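Local structure of ribonuclease J (Methanolobus psychrophilus R15, 5HAB) at residues Y34-R39 against G56-R61; V289-S294 against P340-H345; G344-P349 against P381-N386. The protein probably degrades RNA as an exoribonuclease of the metallo-beta-lactamase/beta-CASP family, and here holds a bound RNA strand between its domains. The protein carries 1 engineered substitution. All coordinates share one frame; numbering follows the deposited sequence.

Contact 1: Y34-R39 against G56-R61; sequences YNEMGR and GIRLDR. With SO4 (sulfate ion), chain G; nucleotides of chain D.
Arg58 reaches the surface of Glu36 because its chain is fully stretched, with CG opposite the backbone N (chi1 178°) and every later torsion extended. Glu36 does the reverse: its CG sits between the backbone N and the carbonyl carbon (chi1 65°). Its CB lies over one face of the Arg58 guanidinium, 3.5 Å from NH1, while the bent chain carries the carboxylate to Arg39. The two side chains meet at a slant, carboxylate and guanidinium planes 36° apart, and no direct salt bridge forms; a water accepts from Arg58 NH1 and donates weakly to Glu36 OE1. The carboxylate is spent locally instead. Arg39 NH2 approaches Glu36 OE1 at 3.1 Å from above the carboxylate plane, while OE2 takes the backbone N-H of Gly33.

Below the charged ends the backbones press close. The carbonyl O of Met37 rests 3.1 Å from Arg58 CG, Gly38 CA comes within 4.0 Å of Arg58 CA, and Arg39 CA directs a C-H toward Gly56 O at 3.3 Å.

Round its edge Arg58 is held too: NE is salt-bridged to Asp60 OD2, tilted from the guanidinium plane, and NH1 and NH2 both donate to one oxygen of a sulfate, probably from the crystallisation liquor, the NH2 bond to O2 measuring 3.1 Å. Arg61 binds the same ion through O1, and Arg58 NH1 lies over the centre of its guanidinium. Toward the RNA, Asp60 OD1 lies 2.9 Å from N6 of A2, and Met37 CE touches the ribose of A1. The two segments flank the antiparallel strands 41-46 and 49-53, one running into helix 60-63, and are consistent with substrate-facing loops of the metallo-beta-lactamase fold.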
# COMPACT_ATOMS: atom_id res chain seq x y z
N TYR B 34 2.10 -4.66 -25.33
CA TYR B 34 1.66 -5.93 -24.75
C TYR B 34 2.49 -6.28 -23.51
O TYR B 34 2.09 -7.12 -22.72
CB TYR B 34 1.72 -7.04 -25.80
CG TYR B 34 0.64 -6.92 -26.85
CD1 TYR B 34 0.72 -5.95 -27.85
CD2 TYR B 34 -0.45 -7.77 -26.86
CE1 TYR B 34 -0.26 -5.83 -28.81
CE2 TYR B 34 -1.44 -7.66 -27.82
CZ TYR B 34 -1.34 -6.69 -28.79
OH TYR B 34 -2.32 -6.58 -29.74
N ASN B 35 3.65 -5.65 -23.37
CA ASN B 35 4.49 -5.85 -22.19
C ASN B 35 4.51 -4.64 -21.26
O ASN B 35 5.11 -4.68 -20.19
CB ASN B 35 5.94 -6.17 -22.58
CG ASN B 35 6.06 -7.42 -23.42
OD1 ASN B 35 5.07 -7.91 -23.98
ND2 ASN B 35 7.27 -7.95 -23.51
N GLU B 36 3.86 -3.56 -21.69
CA GLU B 36 3.93 -2.30 -20.97
C GLU B 36 2.81 -1.36 -21.38
O GLU B 36 1.97 -1.69 -22.22
CB GLU B 36 5.29 -1.63 -21.20
CG GLU B 36 5.53 -1.20 -22.65
CD GLU B 36 5.97 -2.35 -23.56
OE1 GLU B 36 6.99 -3.01 -23.26
OE2 GLU B 36 5.30 -2.58 -24.59
N MET B 37 2.82 -0.16 -20.80
CA MET B 37 1.86 0.88 -21.15
C MET B 37 2.48 1.83 -22.16
O MET B 37 3.70 2.00 -22.17
CB MET B 37 1.42 1.67 -19.92
CG MET B 37 0.84 0.84 -18.79
SD MET B 37 -0.80 0.18 -19.16
CE MET B 37 -1.59 1.57 -19.96
N GLY B 38 1.65 2.44 -23.01
CA GLY B 38 2.13 3.50 -23.88
C GLY B 38 2.36 3.22 -25.36
O GLY B 38 1.62 3.71 -26.20
N ARG B 39 3.40 2.46 -25.68
CA ARG B 39 3.82 2.29 -27.08
C ARG B 39 2.99 1.22 -27.82
O ARG B 39 3.53 0.22 -28.29
CB ARG B 39 5.32 1.96 -27.15
CG ARG B 39 5.78 0.75 -26.35
CD ARG B 39 7.16 0.29 -26.80
NE ARG B 39 7.63 -0.86 -26.02
CZ ARG B 39 8.83 -1.40 -26.15
NH1 ARG B 39 9.70 -0.91 -27.03
NH2 ARG B 39 9.17 -2.45 -25.41
N GLY B 56 1.72 3.91 -30.92
CA GLY B 56 1.83 4.79 -29.76
C GLY B 56 3.23 5.02 -29.23
O GLY B 56 4.18 4.38 -29.66
N ILE B 57 3.35 5.96 -28.29
CA ILE B 57 4.62 6.21 -27.63
C ILE B 57 4.47 5.97 -26.12
O ILE B 57 3.38 6.13 -25.57
CB ILE B 57 5.13 7.64 -27.95
CG1 ILE B 57 6.57 7.83 -27.46
CG2 ILE B 57 4.21 8.69 -27.35
CD1 ILE B 57 7.18 9.14 -27.87
N ARG B 58 5.56 5.58 -25.47
CA ARG B 58 5.60 5.44 -24.01
C ARG B 58 6.46 6.55 -23.41
O ARG B 58 7.68 6.56 -23.58
CB ARG B 58 6.14 4.06 -23.60
CG ARG B 58 6.24 3.86 -22.10
CD ARG B 58 6.93 2.55 -21.74
NE ARG B 58 7.03 2.39 -20.29
CZ ARG B 58 7.59 1.35 -19.68
NH1 ARG B 58 8.11 0.36 -20.38
NH2 ARG B 58 7.62 1.31 -18.35
N LEU B 59 5.84 7.46 -22.67
CA LEU B 59 6.51 8.69 -22.25
C LEU B 59 7.56 8.52 -21.16
O LEU B 59 8.59 9.19 -21.20
CB LEU B 59 5.46 9.71 -21.78
CG LEU B 59 4.74 10.49 -22.88
CD1 LEU B 59 5.71 10.91 -23.98
CD2 LEU B 59 3.58 9.67 -23.45
N ASP B 60 7.31 7.65 -20.18
CA ASP B 60 8.25 7.50 -19.06
C ASP B 60 9.62 7.01 -19.51
O ASP B 60 10.63 7.31 -18.87
CB ASP B 60 7.68 6.58 -17.97
CG ASP B 60 6.80 5.49 -18.52
OD1 ASP B 60 5.58 5.74 -18.67
OD2 ASP B 60 7.32 4.39 -18.79
N ARG B 61 9.68 6.25 -20.60
CA ARG B 61 10.96 5.80 -21.13
C ARG B 61 11.78 6.95 -21.72
O ARG B 61 12.99 6.84 -21.89
CB ARG B 61 10.77 4.71 -22.19
CG ARG B 61 10.63 3.30 -21.66
CD ARG B 61 11.88 2.93 -20.88
NE ARG B 61 11.96 1.51 -20.58
CZ ARG B 61 11.50 0.95 -19.47
NH1 ARG B 61 11.63 -0.36 -19.29
NH2 ARG B 61 10.90 1.69 -18.55
S SO4 G . 9.41 -1.16 -16.62
O1 SO4 G . 10.40 -0.12 -16.87
O2 SO4 G . 8.76 -1.53 -17.88
O3 SO4 G . 8.42 -0.66 -15.66
O4 SO4 G . 10.09 -2.33 -16.07
P A D 2 -3.65 7.18 -21.63
OP1 A D 2 -4.84 6.34 -21.91
OP2 A D 2 -2.50 7.18 -22.56
O5' A D 2 -4.17 8.68 -21.44
C5' A D 2 -3.59 9.75 -22.18
C4' A D 2 -3.05 10.84 -21.28
O4' A D 2 -2.51 10.25 -20.07
C3' A D 2 -1.91 11.66 -21.86
O3' A D 2 -2.35 12.70 -22.71
C2' A D 2 -1.18 12.15 -20.61
O2' A D 2 -1.81 13.30 -20.07
C1' A D 2 -1.38 10.98 -19.65
N9 A D 2 -0.22 10.06 -19.61
C8 A D 2 -0.21 8.72 -19.95
N7 A D 2 0.95 8.14 -19.79
C5 A D 2 1.76 9.16 -19.31
C6 A D 2 3.12 9.18 -18.94
N6 A D 2 3.92 8.11 -19.02
N1 A D 2 3.63 10.35 -18.50
C2 A D 2 2.82 11.42 -18.43
N3 A D 2 1.53 11.52 -18.74
C4 A D 2 1.05 10.34 -19.18
OP3 A D 1 -7.44 7.83 -15.46
P A D 1 -7.42 6.93 -16.63
OP1 A D 1 -8.06 7.61 -17.78
OP2 A D 1 -7.94 5.60 -16.20
O5' A D 1 -5.89 6.67 -16.99
C5' A D 1 -4.97 7.74 -17.13
C4' A D 1 -3.75 7.30 -17.89
O4' A D 1 -2.95 6.45 -17.02
C3' A D 1 -4.04 6.47 -19.14
O3' A D 1 -3.10 6.77 -20.17
C2' A D 1 -3.87 5.03 -18.66
O2' A D 1 -3.50 4.12 -19.68
C1' A D 1 -2.77 5.17 -17.60
N9 A D 1 -2.90 4.17 -16.54
C8 A D 1 -4.07 3.75 -15.96
N7 A D 1 -3.92 2.83 -15.03
C5 A D 1 -2.55 2.62 -15.00
C6 A D 1 -1.75 1.76 -14.23
N6 A D 1 -2.23 0.93 -13.31
N1 A D 1 -0.41 1.79 -14.45
C2 A D 1 0.07 2.63 -15.38
N3 A D 1 -0.58 3.49 -16.17
C4 A D 1 -1.90 3.43 -15.93
O HOH W 1 8.82 -0.18 -22.88

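Contact 2: V289-S294 against P340-H345; sequences VLLGRS and PVMTGH. With SO4 (sulfate ion), chain J; nucleotides of chain D.
Val289 and Val341 open the backbone ladder that joins two neighbouring parallel strands. Val341 N donates to Val289 O at 2.9 Å, and Val341 O in turn receives Leu291 N at 3.0 Å, so both polar atoms of one residue are spent on the same neighbouring strand. C-H...O contacts accompany these bonds; Leu290 CA also approaches Val341 O, at 3.3 Å. The segment axes lie 27° apart, and each strand has a further neighbour: Met342 and Pro340 pair with Val264, Leu290 with Glu315 and Tyr317.

Apolar packing divides between the two faces of the sheet. On one, Leu290 and Val341 run side by side, CD1 of the leucine 3.9 Å from CB of the valine. On the other, Leu291 CD1 lies along Pro340 CB at 3.8 Å, with Val289 and Met342 on the same side; helix 320-331 covers Val289 and Leu291, and helix 352-357 covers Met342.

Polar side-chain contacts begin where the strands end. Gly292 is the N-cap of helix 293-304, and the first turn presents Ser294 N and OG, both donating to OP2 of A5 in the bound RNA, each at 3.1 Å. Thr343, after the other strand, gives OG1 to OP1 of the same phosphate in a weak bond; its chi1 of 60° turns OG1 to the phosphate and CG2 to Ser294 OG, 3.2 Å away. Farther out, a sulfate, probably from the crystallisation liquor, lies at the edge of the Arg293 guanidinium, near its plane.

The apolar strands give way to polar groups at their C-terminal ends, where one phosphate is bound by the segments that follow both strands, firmly by Ser294 and weakly by Thr343, and the helix N-terminus probably adds electrostatic attraction.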
# COMPACT_ATOMS: atom_id res chain seq x y z
N VAL B 289 -10.43 31.32 -19.97
CA VAL B 289 -9.24 31.56 -20.78
C VAL B 289 -8.36 30.31 -20.83
O VAL B 289 -7.89 29.83 -19.80
CB VAL B 289 -8.46 32.79 -20.25
CG1 VAL B 289 -8.49 32.84 -18.74
CG2 VAL B 289 -7.03 32.79 -20.77
N LEU B 290 -8.18 29.77 -22.03
CA LEU B 290 -7.38 28.57 -22.23
C LEU B 290 -5.91 28.90 -22.49
O LEU B 290 -5.60 29.68 -23.39
CB LEU B 290 -7.95 27.76 -23.40
CG LEU B 290 -9.11 26.79 -23.16
CD1 LEU B 290 -10.24 27.42 -22.36
CD2 LEU B 290 -9.65 26.31 -24.50
N LEU B 291 -5.01 28.32 -21.70
CA LEU B 291 -3.59 28.62 -21.81
C LEU B 291 -2.76 27.38 -22.09
O LEU B 291 -3.05 26.30 -21.58
CB LEU B 291 -3.06 29.30 -20.54
CG LEU B 291 -3.68 30.63 -20.11
CD1 LEU B 291 -4.84 30.41 -19.16
CD2 LEU B 291 -2.63 31.52 -19.47
N GLY B 292 -1.72 27.54 -22.91
CA GLY B 292 -0.85 26.43 -23.28
C GLY B 292 -0.98 26.08 -24.75
O GLY B 292 -2.08 26.13 -25.30
N ARG B 293 0.13 25.72 -25.37
CA ARG B 293 0.15 25.43 -26.80
C ARG B 293 -0.76 24.26 -27.16
O ARG B 293 -1.50 24.31 -28.15
CB ARG B 293 1.58 25.14 -27.27
CG ARG B 293 1.72 24.98 -28.78
CD ARG B 293 1.49 26.30 -29.51
NE ARG B 293 2.58 27.25 -29.28
CZ ARG B 293 2.57 28.51 -29.70
NH1 ARG B 293 1.52 29.00 -30.35
NH2 ARG B 293 3.61 29.30 -29.45
N SER B 294 -0.72 23.21 -26.35
CA SER B 294 -1.49 22.00 -26.62
C SER B 294 -3.00 22.21 -26.42
O SER B 294 -3.81 21.54 -27.07
CB SER B 294 -1.00 20.84 -25.75
OG SER B 294 -1.31 21.06 -24.39
N PRO B 340 -8.74 30.40 -15.59
CA PRO B 340 -7.66 29.85 -16.42
C PRO B 340 -7.75 28.33 -16.52
O PRO B 340 -7.67 27.62 -15.51
CB PRO B 340 -6.39 30.27 -15.68
CG PRO B 340 -6.80 31.42 -14.83
CD PRO B 340 -8.22 31.15 -14.44
N VAL B 341 -7.91 27.83 -17.75
CA VAL B 341 -7.91 26.40 -18.02
C VAL B 341 -6.60 26.07 -18.72
O VAL B 341 -6.43 26.36 -19.90
CB VAL B 341 -9.10 25.99 -18.88
CG1 VAL B 341 -9.17 24.48 -19.01
CG2 VAL B 341 -10.39 26.56 -18.32
N MET B 342 -5.68 25.45 -17.99
CA MET B 342 -4.30 25.37 -18.46
C MET B 342 -3.73 23.95 -18.39
O MET B 342 -4.31 23.07 -17.76
CB MET B 342 -3.43 26.33 -17.65
CG MET B 342 -3.18 25.88 -16.23
SD MET B 342 -2.10 27.03 -15.37
CE MET B 342 -3.00 28.56 -15.65
N THR B 343 -2.61 23.74 -19.08
CA THR B 343 -1.96 22.44 -19.10
C THR B 343 -0.97 22.31 -17.95
O THR B 343 -0.58 23.31 -17.35
CB THR B 343 -1.24 22.19 -20.43
OG1 THR B 343 -0.24 23.20 -20.64
CG2 THR B 343 -2.25 22.26 -21.57
N GLY B 344 -0.57 21.08 -17.64
CA GLY B 344 0.45 20.84 -16.64
C GLY B 344 0.04 20.03 -15.42
O GLY B 344 0.68 20.11 -14.37
N HIS B 345 -1.00 19.22 -15.57
CA HIS B 345 -1.54 18.44 -14.46
C HIS B 345 -0.58 17.36 -13.96
O HIS B 345 -0.73 16.88 -12.84
CB HIS B 345 -2.86 17.79 -14.87
CG HIS B 345 -2.78 17.01 -16.14
ND1 HIS B 345 -2.35 15.71 -16.19
CD2 HIS B 345 -3.05 17.36 -17.42
CE1 HIS B 345 -2.36 15.28 -17.44
NE2 HIS B 345 -2.79 16.27 -18.21
S SO4 J . 6.78 29.49 -27.79
O1 SO4 J . 7.17 28.99 -26.48
O2 SO4 J . 5.71 28.65 -28.33
O3 SO4 J . 7.93 29.45 -28.69
O4 SO4 J . 6.31 30.87 -27.67
P A D 5 2.23 23.48 -23.23
OP1 A D 5 1.69 24.61 -22.44
OP2 A D 5 1.31 22.69 -24.10
O5' A D 5 3.42 24.04 -24.12
C5' A D 5 4.19 25.16 -23.69
C4' A D 5 5.66 24.90 -23.84
O4' A D 5 5.84 23.53 -24.30
C3' A D 5 6.38 25.79 -24.85
O3' A D 5 7.74 25.96 -24.45
C2' A D 5 6.32 24.95 -26.13
O2' A D 5 7.32 25.26 -27.08
C1' A D 5 6.47 23.53 -25.57
N9 A D 5 5.80 22.51 -26.39
C8 A D 5 4.46 22.44 -26.67
N7 A D 5 4.13 21.42 -27.43
C5 A D 5 5.34 20.79 -27.68
C6 A D 5 5.67 19.65 -28.43
N6 A D 5 4.77 18.91 -29.09
N1 A D 5 6.97 19.28 -28.47
C2 A D 5 7.87 20.02 -27.80
N3 A D 5 7.68 21.11 -27.07
C4 A D 5 6.38 21.45 -27.05
P A D 4 -0.43 18.00 -22.91
OP1 A D 4 -1.40 18.73 -22.05
OP2 A D 4 -0.70 17.85 -24.36
O5' A D 4 1.00 18.67 -22.74
C5' A D 4 1.18 19.82 -21.93
C4' A D 4 2.64 20.11 -21.67
O4' A D 4 3.44 18.92 -21.88
C3' A D 4 3.28 21.15 -22.58
O3' A D 4 2.96 22.48 -22.20
C2' A D 4 4.77 20.81 -22.46
O2' A D 4 5.32 21.36 -21.27
C1' A D 4 4.73 19.28 -22.32
N9 A D 4 5.02 18.58 -23.59
C8 A D 4 4.13 18.06 -24.50
N7 A D 4 4.70 17.48 -25.53
C5 A D 4 6.06 17.62 -25.28
C6 A D 4 7.21 17.22 -26.00
N6 A D 4 7.17 16.57 -27.16
N1 A D 4 8.42 17.52 -25.47
C2 A D 4 8.46 18.18 -24.31
N3 A D 4 7.46 18.61 -23.54
C4 A D 4 6.27 18.30 -24.09

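Contact 3: G344-P349 against P381-N386; sequences GHQGEP and PMTQAN. With nucleotides of chain D.
Asn386 sits against the backbone of Gln346 and Gly347, its CB 3.3 Å from the carbonyl O of each. With no direct hydrogen bond between the segments, water does the polar work. One molecule donates to Gln346 O and accepts from Asn386 ND2 at 2.9 Å; a second donates to Asn386 O at 2.9 Å and only weakly to Gly347 O. Beside them the amide of Gln346 crosses Thr383 at a slant, OE1 4.0 Å from CB.

The loop segment begins with a type I beta turn, Gly344 to Gly347, closed by Gly347 N to Gly344 O, which leads from strand 338-342 of the beta-CASP sheet and is docked here on the first turns of helix 381-396.

Around this shell, the Gln346 chain bends at chi2 (-55°), which carries NE2 back to His345, where it donates to ND1 at 3.0 Å in the ring plane; Asn376 O takes the same amide group. Thr383 OG1 is hydrogen-bonded to Asn380 O, and CG2 comes to 3.3 Å from N1 of A2, beside the rim of the base. Glu348 lies on the RNA side of the turn: OE1 weakly accepts Gln346 N, and OE2 receives O2' of A3 at 2.6 Å, a bond consistent with recognition of ribose. Farther out, Arg387 NH1 binds the carbonyl of His345, and Phe267 meets the histidine ring edge-to-face.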
# COMPACT_ATOMS: atom_id res chain seq x y z
N GLY B 344 -0.57 21.08 -17.64
CA GLY B 344 0.45 20.84 -16.64
C GLY B 344 0.04 20.03 -15.42
O GLY B 344 0.68 20.11 -14.37
N HIS B 345 -1.00 19.22 -15.57
CA HIS B 345 -1.54 18.44 -14.46
C HIS B 345 -0.58 17.36 -13.96
O HIS B 345 -0.73 16.88 -12.84
CB HIS B 345 -2.86 17.79 -14.87
CG HIS B 345 -2.78 17.01 -16.14
ND1 HIS B 345 -2.35 15.71 -16.19
CD2 HIS B 345 -3.05 17.36 -17.42
CE1 HIS B 345 -2.36 15.28 -17.44
NE2 HIS B 345 -2.79 16.27 -18.21
N GLN B 346 0.39 16.98 -14.77
CA GLN B 346 1.38 16.00 -14.34
C GLN B 346 2.68 16.68 -13.92
O GLN B 346 3.71 16.02 -13.73
CB GLN B 346 1.65 14.97 -15.44
CG GLN B 346 0.43 14.14 -15.78
CD GLN B 346 -0.15 13.45 -14.57
OE1 GLN B 346 0.58 12.89 -13.75
NE2 GLN B 346 -1.47 13.49 -14.43
N GLY B 347 2.63 18.00 -13.78
CA GLY B 347 3.79 18.77 -13.41
C GLY B 347 4.86 18.76 -14.48
O GLY B 347 6.06 18.79 -14.17
N GLU B 348 4.44 18.69 -15.74
CA GLU B 348 5.35 18.73 -16.87
C GLU B 348 6.21 19.98 -16.79
O GLU B 348 5.69 21.09 -16.67
CB GLU B 348 4.59 18.71 -18.20
CG GLU B 348 3.67 17.51 -18.43
CD GLU B 348 2.31 17.66 -17.76
OE1 GLU B 348 2.24 18.30 -16.70
OE2 GLU B 348 1.32 17.16 -18.32
N PRO B 349 7.54 19.81 -16.83
CA PRO B 349 8.43 20.97 -16.89
C PRO B 349 8.13 21.80 -18.13
O PRO B 349 8.11 21.26 -19.24
CB PRO B 349 9.83 20.34 -16.95
CG PRO B 349 9.66 18.95 -16.44
CD PRO B 349 8.28 18.54 -16.87
N PRO B 381 6.97 6.62 -11.30
CA PRO B 381 7.81 7.43 -10.40
C PRO B 381 8.22 8.80 -10.96
O PRO B 381 8.31 9.76 -10.19
CB PRO B 381 9.03 6.54 -10.18
CG PRO B 381 8.50 5.15 -10.33
CD PRO B 381 7.48 5.24 -11.43
N MET B 382 8.45 8.90 -12.27
CA MET B 382 8.82 10.17 -12.89
C MET B 382 7.74 11.23 -12.75
O MET B 382 7.99 12.35 -12.26
CB MET B 382 9.13 9.97 -14.37
CG MET B 382 10.21 8.95 -14.64
SD MET B 382 11.77 9.50 -13.95
CE MET B 382 12.06 8.21 -12.80
N THR B 383 6.53 10.89 -13.19
CA THR B 383 5.42 11.82 -13.16
C THR B 383 4.93 12.05 -11.74
O THR B 383 4.41 13.12 -11.42
CB THR B 383 4.26 11.33 -14.04
OG1 THR B 383 3.87 10.01 -13.63
CG2 THR B 383 4.67 11.30 -15.49
N GLN B 384 5.10 11.05 -10.88
CA GLN B 384 4.77 11.22 -9.47
C GLN B 384 5.74 12.22 -8.83
O GLN B 384 5.34 13.03 -8.01
CB GLN B 384 4.79 9.88 -8.72
CG GLN B 384 3.66 8.92 -9.11
CD GLN B 384 3.81 7.53 -8.50
OE1 GLN B 384 4.92 7.02 -8.36
NE2 GLN B 384 2.69 6.90 -8.17
N ALA B 385 7.01 12.17 -9.24
CA ALA B 385 7.97 13.18 -8.79
C ALA B 385 7.57 14.57 -9.28
O ALA B 385 7.48 15.50 -8.48
CB ALA B 385 9.37 12.83 -9.26
N ASN B 386 7.32 14.71 -10.58
CA ASN B 386 6.99 16.03 -11.10
C ASN B 386 5.74 16.59 -10.41
O ASN B 386 5.68 17.78 -10.07
CB ASN B 386 6.80 16.00 -12.61
CG ASN B 386 8.08 15.65 -13.35
OD1 ASN B 386 9.17 16.06 -12.95
ND2 ASN B 386 7.95 14.89 -14.43
P A D 3 -2.12 12.62 -24.29
OP1 A D 3 -2.81 13.78 -24.92
OP2 A D 3 -2.45 11.25 -24.74
O5' A D 3 -0.55 12.81 -24.46
C5' A D 3 0.06 14.09 -24.32
C4' A D 3 0.55 14.33 -22.91
O4' A D 3 1.78 13.61 -22.66
C3' A D 3 0.89 15.77 -22.56
O3' A D 3 -0.26 16.54 -22.26
C2' A D 3 1.84 15.61 -21.38
O2' A D 3 1.11 15.38 -20.18
C1' A D 3 2.58 14.32 -21.74
N9 A D 3 3.91 14.57 -22.33
C8 A D 3 4.29 14.65 -23.64
N7 A D 3 5.57 14.88 -23.81
C5 A D 3 6.07 14.95 -22.52
C6 A D 3 7.37 15.18 -22.00
N6 A D 3 8.45 15.38 -22.76
N1 A D 3 7.51 15.19 -20.65
C2 A D 3 6.43 14.99 -19.89
N3 A D 3 5.18 14.77 -20.25
C4 A D 3 5.06 14.76 -21.59
P A D 2 -3.65 7.18 -21.63
OP1 A D 2 -4.84 6.34 -21.91
OP2 A D 2 -2.50 7.18 -22.56
O5' A D 2 -4.17 8.68 -21.44
C5' A D 2 -3.59 9.75 -22.18
C4' A D 2 -3.05 10.84 -21.28
O4' A D 2 -2.51 10.25 -20.07
C3' A D 2 -1.91 11.66 -21.86
O3' A D 2 -2.35 12.70 -22.71
C2' A D 2 -1.18 12.15 -20.61
O2' A D 2 -1.81 13.30 -20.07
C1' A D 2 -1.38 10.98 -19.65
N9 A D 2 -0.22 10.06 -19.61
C8 A D 2 -0.21 8.72 -19.95
N7 A D 2 0.95 8.14 -19.79
C5 A D 2 1.76 9.16 -19.31
C6 A D 2 3.12 9.18 -18.94
N6 A D 2 3.92 8.11 -19.02
N1 A D 2 3.63 10.35 -18.50
C2 A D 2 2.82 11.42 -18.43
N3 A D 2 1.53 11.52 -18.74
C4 A D 2 1.05 10.34 -19.18
P A D 4 -0.43 18.00 -22.91
OP1 A D 4 -1.40 18.73 -22.05
OP2 A D 4 -0.70 17.85 -24.36
O5' A D 4 1.00 18.67 -22.74
C5' A D 4 1.18 19.82 -21.93
C4' A D 4 2.64 20.11 -21.67
O4' A D 4 3.44 18.92 -21.88
C3' A D 4 3.28 21.15 -22.58
O3' A D 4 2.96 22.48 -22.20
C2' A D 4 4.77 20.81 -22.46
O2' A D 4 5.32 21.36 -21.27
C1' A D 4 4.73 19.28 -22.32
N9 A D 4 5.02 18.58 -23.59
C8 A D 4 4.13 18.06 -24.50
N7 A D 4 4.70 17.48 -25.53
C5 A D 4 6.06 17.62 -25.28
C6 A D 4 7.21 17.22 -26.00
N6 A D 4 7.17 16.57 -27.16
N1 A D 4 8.42 17.52 -25.47
C2 A D 4 8.46 18.18 -24.31
N3 A D 4 7.46 18.61 -23.54
C4 A D 4 6.27 18.30 -24.09
O HOH W 2 5.57 14.93 -16.03
O HOH W 3 7.49 19.75 -11.28

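Overall arrangement
Contact 2 is the core member of the set, all of its touching residues being buried, on neighbouring strands of the parallel sheet and just beyond their ends, whereas contacts 1 and 3 are only partly buried and both touch the second subunit. Contacts 2 and 3 share Gly344 and His345: the chain leaves the sheet in one and turns onto helix 381-396 in the other, their centres about 15 Å apart. Contact 1 belongs to the loops beside the antiparallel strands 41-46 and 49-53, and its nearest atoms are about 5 Å from contact 3. The chemistry differs accordingly: arginines and carboxylates in contact 1, backbone ladder and apolar side chains in contact 2, water bridges in contact 3, with RNA passing all three.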